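Local coordinates for inner membrane lipoprotein (PDB 4C47) that helps bring the trimeric autotransporter adhesin SadA to the bacterial surface, acting as a homotrimeric inner membrane lipoprotein that may take part directly in SadA biogenesis, at the interface of chains A and B. Residues are numbered along the deposited sequence; one frame, centred on the assembly and turned at random. Chains: chain A/B, Inner membrane lipoprotein.

Contact 1: the interface of chains A and B. Residues chain A 53, 56-57, 60; chain B 52-53, 56.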
loop_
_atom_site.group_PDB
_atom_site.type_symbol
_atom_site.label_atom_id
_atom_site.label_comp_id
_atom_site.label_asym_id
_atom_site.label_seq_id
_atom_site.Cartn_x
_atom_site.Cartn_y
_atom_site.Cartn_z
ATOM N N THR A 53 12.490 -8.686 -0.354
ATOM C CA THR A 53 12.178 -7.481 -1.112
ATOM C C THR A 53 11.315 -7.824 -2.319
ATOM O O THR A 53 10.347 -7.116 -2.615
ATOM C CB THR A 53 13.452 -6.755 -1.585
ATOM O OG1 THR A 53 14.401 -6.704 -0.515
ATOM C CG2 THR A 53 13.125 -5.344 -2.032
ATOM N N VAL A 56 7.823 -8.311 -1.049
ATOM C CA VAL A 56 7.236 -7.029 -0.673
ATOM C C VAL A 56 6.742 -6.258 -1.893
ATOM O O VAL A 56 5.582 -5.832 -1.930
ATOM C CB VAL A 56 8.233 -6.160 0.113
ATOM C CG1 VAL A 56 7.674 -4.766 0.322
ATOM C CG2 VAL A 56 8.547 -6.806 1.443
ATOM N N THR A 57 7.620 -6.083 -2.882
ATOM C CA THR A 57 7.240 -5.446 -4.141
ATOM C C THR A 57 5.993 -6.111 -4.711
ATOM O O THR A 57 5.046 -5.428 -5.122
ATOM C CB THR A 57 8.369 -5.508 -5.194
ATOM O OG1 THR A 57 8.712 -6.875 -5.450
ATOM C CG2 THR A 57 9.599 -4.760 -4.719
ATOM N N VAL A 60 2.851 -4.985 -2.588
ATOM C CA VAL A 60 2.611 -3.562 -2.803
ATOM C C VAL A 60 1.985 -3.296 -4.174
ATOM O O VAL A 60 1.066 -2.483 -4.299
ATOM C CB VAL A 60 3.910 -2.750 -2.632
ATOM C CG1 VAL A 60 3.681 -1.290 -2.960
ATOM C CG2 VAL A 60 4.439 -2.899 -1.212
ATOM N N THR B 52 15.484 -0.232 -4.991
ATOM C CA THR B 52 14.177 -0.899 -4.971
ATOM C C THR B 52 13.375 -0.551 -3.712
ATOM O O THR B 52 12.185 -0.226 -3.788
ATOM C CB THR B 52 14.310 -2.432 -5.076
ATOM O OG1 THR B 52 14.892 -2.777 -6.339
ATOM C CG2 THR B 52 12.952 -3.101 -4.957
ATOM N N THR B 53 14.039 -0.613 -2.562
ATOM C CA THR B 53 13.422 -0.290 -1.282
ATOM C C THR B 53 12.928 1.151 -1.252
ATOM O O THR B 53 11.828 1.429 -0.768
ATOM C CB THR B 53 14.414 -0.507 -0.123
ATOM O OG1 THR B 53 14.942 -1.841 -0.185
ATOM C CG2 THR B 53 13.728 -0.291 1.223
ATOM N N VAL B 56 9.787 1.369 -3.282
ATOM C CA VAL B 56 8.714 0.694 -2.552
ATOM C C VAL B 56 8.133 1.550 -1.428
ATOM O O VAL B 56 6.913 1.657 -1.289
ATOM C CB VAL B 56 9.175 -0.670 -1.992
ATOM C CG1 VAL B 56 8.340 -1.072 -0.787
ATOM C CG2 VAL B 56 9.090 -1.725 -3.069
#

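Contact 2: the interface of chains A and B. Residues chain A 32, 35-36, 39; chain B 35, 38-39, 42.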
loop_
_atom_site.group_PDB
_atom_site.type_symbol
_atom_site.label_atom_id
_atom_site.label_comp_id
_atom_site.label_asym_id
_atom_site.label_seq_id
_atom_site.Cartn_x
_atom_site.Cartn_y
_atom_site.Cartn_z
ATOM N N GLN A 32 41.800 -11.073 8.994
ATOM C CA GLN A 32 41.351 -11.711 7.761
ATOM C C GLN A 32 40.275 -12.748 8.054
ATOM O O GLN A 32 39.247 -12.797 7.369
ATOM C CB GLN A 32 42.525 -12.353 7.019
ATOM C CG GLN A 32 42.188 -12.859 5.620
ATOM C CD GLN A 32 41.678 -14.291 5.610
ATOM O OE1 GLN A 32 42.087 -15.114 6.428
ATOM N NE2 GLN A 32 40.777 -14.593 4.681
ATOM N N GLN A 35 36.954 -11.028 9.178
ATOM C CA GLN A 35 36.366 -10.409 7.993
ATOM C C GLN A 35 35.723 -11.454 7.093
ATOM O O GLN A 35 34.671 -11.211 6.498
ATOM C CB GLN A 35 37.413 -9.622 7.201
ATOM C CG GLN A 35 37.832 -8.319 7.856
ATOM C CD GLN A 35 38.681 -7.461 6.942
ATOM O OE1 GLN A 35 38.935 -7.820 5.790
ATOM N NE2 GLN A 35 39.122 -6.316 7.449
ATOM N N GLU A 36 36.363 -12.615 6.994
ATOM C CA GLU A 36 35.807 -13.732 6.245
ATOM C C GLU A 36 34.434 -14.087 6.809
ATOM O O GLU A 36 33.443 -14.174 6.064
ATOM C CB GLU A 36 36.742 -14.940 6.316
ATOM C CG GLU A 36 36.312 -16.109 5.454
ATOM C CD GLU A 36 36.339 -15.777 3.979
ATOM O OE1 GLU A 36 37.437 -15.498 3.452
ATOM O OE2 GLU A 36 35.261 -15.785 3.348
ATOM N N ILE A 39 31.821 -11.473 6.024
ATOM C CA ILE A 39 31.449 -11.529 4.613
ATOM C C ILE A 39 30.464 -12.666 4.342
ATOM O O ILE A 39 29.469 -12.478 3.632
ATOM C CB ILE A 39 32.691 -11.643 3.709
ATOM C CG1 ILE A 39 33.441 -10.310 3.684
ATOM C CG2 ILE A 39 32.297 -12.044 2.298
ATOM C CD1 ILE A 39 34.804 -10.395 3.055
ATOM N N GLN B 35 38.488 -11.436 -1.057
ATOM C CA GLN B 35 37.602 -10.613 -0.242
ATOM C C GLN B 35 37.208 -9.329 -0.955
ATOM O O GLN B 35 36.050 -8.923 -0.906
ATOM C CB GLN B 35 38.239 -10.297 1.112
ATOM C CG GLN B 35 38.294 -11.471 2.065
ATOM C CD GLN B 35 38.697 -11.059 3.468
ATOM O OE1 GLN B 35 39.046 -11.901 4.297
ATOM N NE2 GLN B 35 38.648 -9.757 3.741
ATOM N N LYS B 38 34.497 -10.183 -3.548
ATOM C CA LYS B 38 33.214 -10.452 -2.892
ATOM C C LYS B 38 32.548 -9.170 -2.386
ATOM O O LYS B 38 31.331 -8.973 -2.544
ATOM C CB LYS B 38 33.378 -11.450 -1.744
ATOM C CG LYS B 38 33.835 -12.832 -2.183
ATOM C CD LYS B 38 33.935 -13.773 -0.992
ATOM C CE LYS B 38 34.550 -15.107 -1.385
ATOM N NZ LYS B 38 34.646 -16.028 -0.219
ATOM N N ILE B 39 33.354 -8.297 -1.788
ATOM C CA ILE B 39 32.861 -7.017 -1.294
ATOM C C ILE B 39 32.289 -6.174 -2.432
ATOM O O ILE B 39 31.218 -5.584 -2.288
ATOM C CB ILE B 39 33.951 -6.240 -0.530
ATOM C CG1 ILE B 39 34.256 -6.935 0.801
ATOM C CG2 ILE B 39 33.507 -4.809 -0.283
ATOM C CD1 ILE B 39 35.415 -6.341 1.558
ATOM N N LEU B 42 28.836 -7.545 -3.256
ATOM C CA LEU B 42 27.916 -7.131 -2.196
ATOM C C LEU B 42 27.485 -5.672 -2.333
ATOM O O LEU B 42 26.300 -5.352 -2.217
ATOM C CB LEU B 42 28.542 -7.367 -0.818
ATOM C CG LEU B 42 28.702 -8.827 -0.386
ATOM C CD1 LEU B 42 29.553 -8.934 0.873
ATOM C CD2 LEU B 42 27.339 -9.463 -0.166
#

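Contact 1: the interface of chains A and B
B:Val56 meets A:Thr57 at about a right angle: one branch of the valine abuts the threonine methyl, with CG2 of B:Val56 and CG2 of A:Thr57 3.5 Å apart. The same methyl is shared with a second neighbour from chain B, CG2 of A:Thr57 lying 3.7 Å from CG2 of B:Thr52, again across a roughly perpendicular approach. A:Thr57 can present carbon here because its CG2 is anti to the carbonyl carbon, while OG1 takes the crowded position between backbone N and carbonyl carbon (chi1 59°). That hydroxyl turns back to its own helix, where OG1 of A:Thr57 makes a weak hydrogen bond, 3.3 Å long, to the carbonyl O of A:Thr53.

B:Thr52 uses a different rotation (chi1 -64°). Its OG1 lies beside the backbone N and its CG2 is anti to that N, which turns the methyl to chain A. There it rests against two threonine methyls, the second contact being CG2 of A:Thr53 at 3.7 Å from CG2 of B:Thr52. These two threonines slant past each other, methyl to methyl.

The other branch of B:Val56 faces inward. Its CG1, roughly anti to the backbone N but turned well off the staggered angle (chi1 155°), comes within 3.9 Å of CG1 of A:Val56, the two valines meeting tip to tip at a slant. Further along, CG2 of A:Val60 stands 4.3 Å from CG1 of B:Val56, adding a looser apolar neighbour. B:Val56 is therefore wedged by both branches, one at the core and one at the flank.

Contacts between the chains are apolar throughout this patch, although four of its seven residues are threonines; A:Thr53, A:Thr57 and B:Thr52 pack through their methyls, while B:Thr53 is more distant. The patch forms part of the core and flank of the parallel coiled coil that holds the SadB trimer together, on the stretch leading to the globular domains.

Contact 2: the interface of chains A and B
The amide oxygen OE1 of A:Gln35 accepts a hydrogen bond of 2.8 Å from the amide nitrogen NE2 of B:Gln35. The donor lies in the plane of the accepting carbonyl, and the acceptor lies almost in the donor's amide plane. The bond is nonetheless bent, with 143° at the hydrogen, and the two amides are twisted 50° apart as the side chains cross at about a right angle. Both glutamines have CG beside the backbone N and run extended beyond it. The B:Gln35 amide crosses beside the stem of A:Gln35, its NE2 3.7 Å from CB of A:Gln35, and bonds to the OE1 at its tip. The two copies differ by about half a turn at the last torsion, which makes the pair asymmetric; the third chain's glutamine may join the layer.

The other end of the B:Gln35 amide reaches A:Gln32. Here NE2 of A:Gln32 gives a weak hydrogen bond to OE1 of B:Gln35 at 3.2 Å, slanting in from a chain bent at its second torsion. The strong bond holds the NE2 end of the B:Gln35 amide, and the weak one may help. OE1 of B:Gln35 also lies 3.2 Å from the carbonyl O of A:Gln32, acceptor facing acceptor, which leaves the placing of O and N in this amide less certain. The aliphatic stem is packed as well: CD1 of A:Ile39 lies 3.8 Å from CG of B:Gln35.

A:Glu36 and B:Lys38 form a salt bridge at the flank, long at 3.6 Å between OE2 of the carboxylate and the amine NZ. The lysine is extended beyond CG, whereas the glutamate is bent (chi2 64°), which swings its carboxylate toward chain B. The lysine stem passes over A:Ile39 at about a right angle.

A:Ile39 is thus flanked by polar side chains but touched by their carbons. Its CG2, anti to the backbone N, lies 4.1 Å from CD of B:Lys38, while its CD1 points inward to CG1 of B:Ile39 at 4.2 Å.

Contacts 1 and 2 lie on the same long helix, 8-71, of each chain, with the centres of their C-alpha atoms about 27 Å apart and no residue in common. Contact 2 is nearer the N-terminus; contact 1 is nearer the beta-sandwich domains. Their chemistry differs: an amide-to-amide hydrogen bond and a flanking salt bridge at contact 2, packing mainly of methyl groups at contact 1. Repeated among the three subunits, both serve the one coiled coil. Polar layers such as contact 2 may help keep the helices in register, while the apolar packing of contact 1 continues their association toward the point where the domains separate.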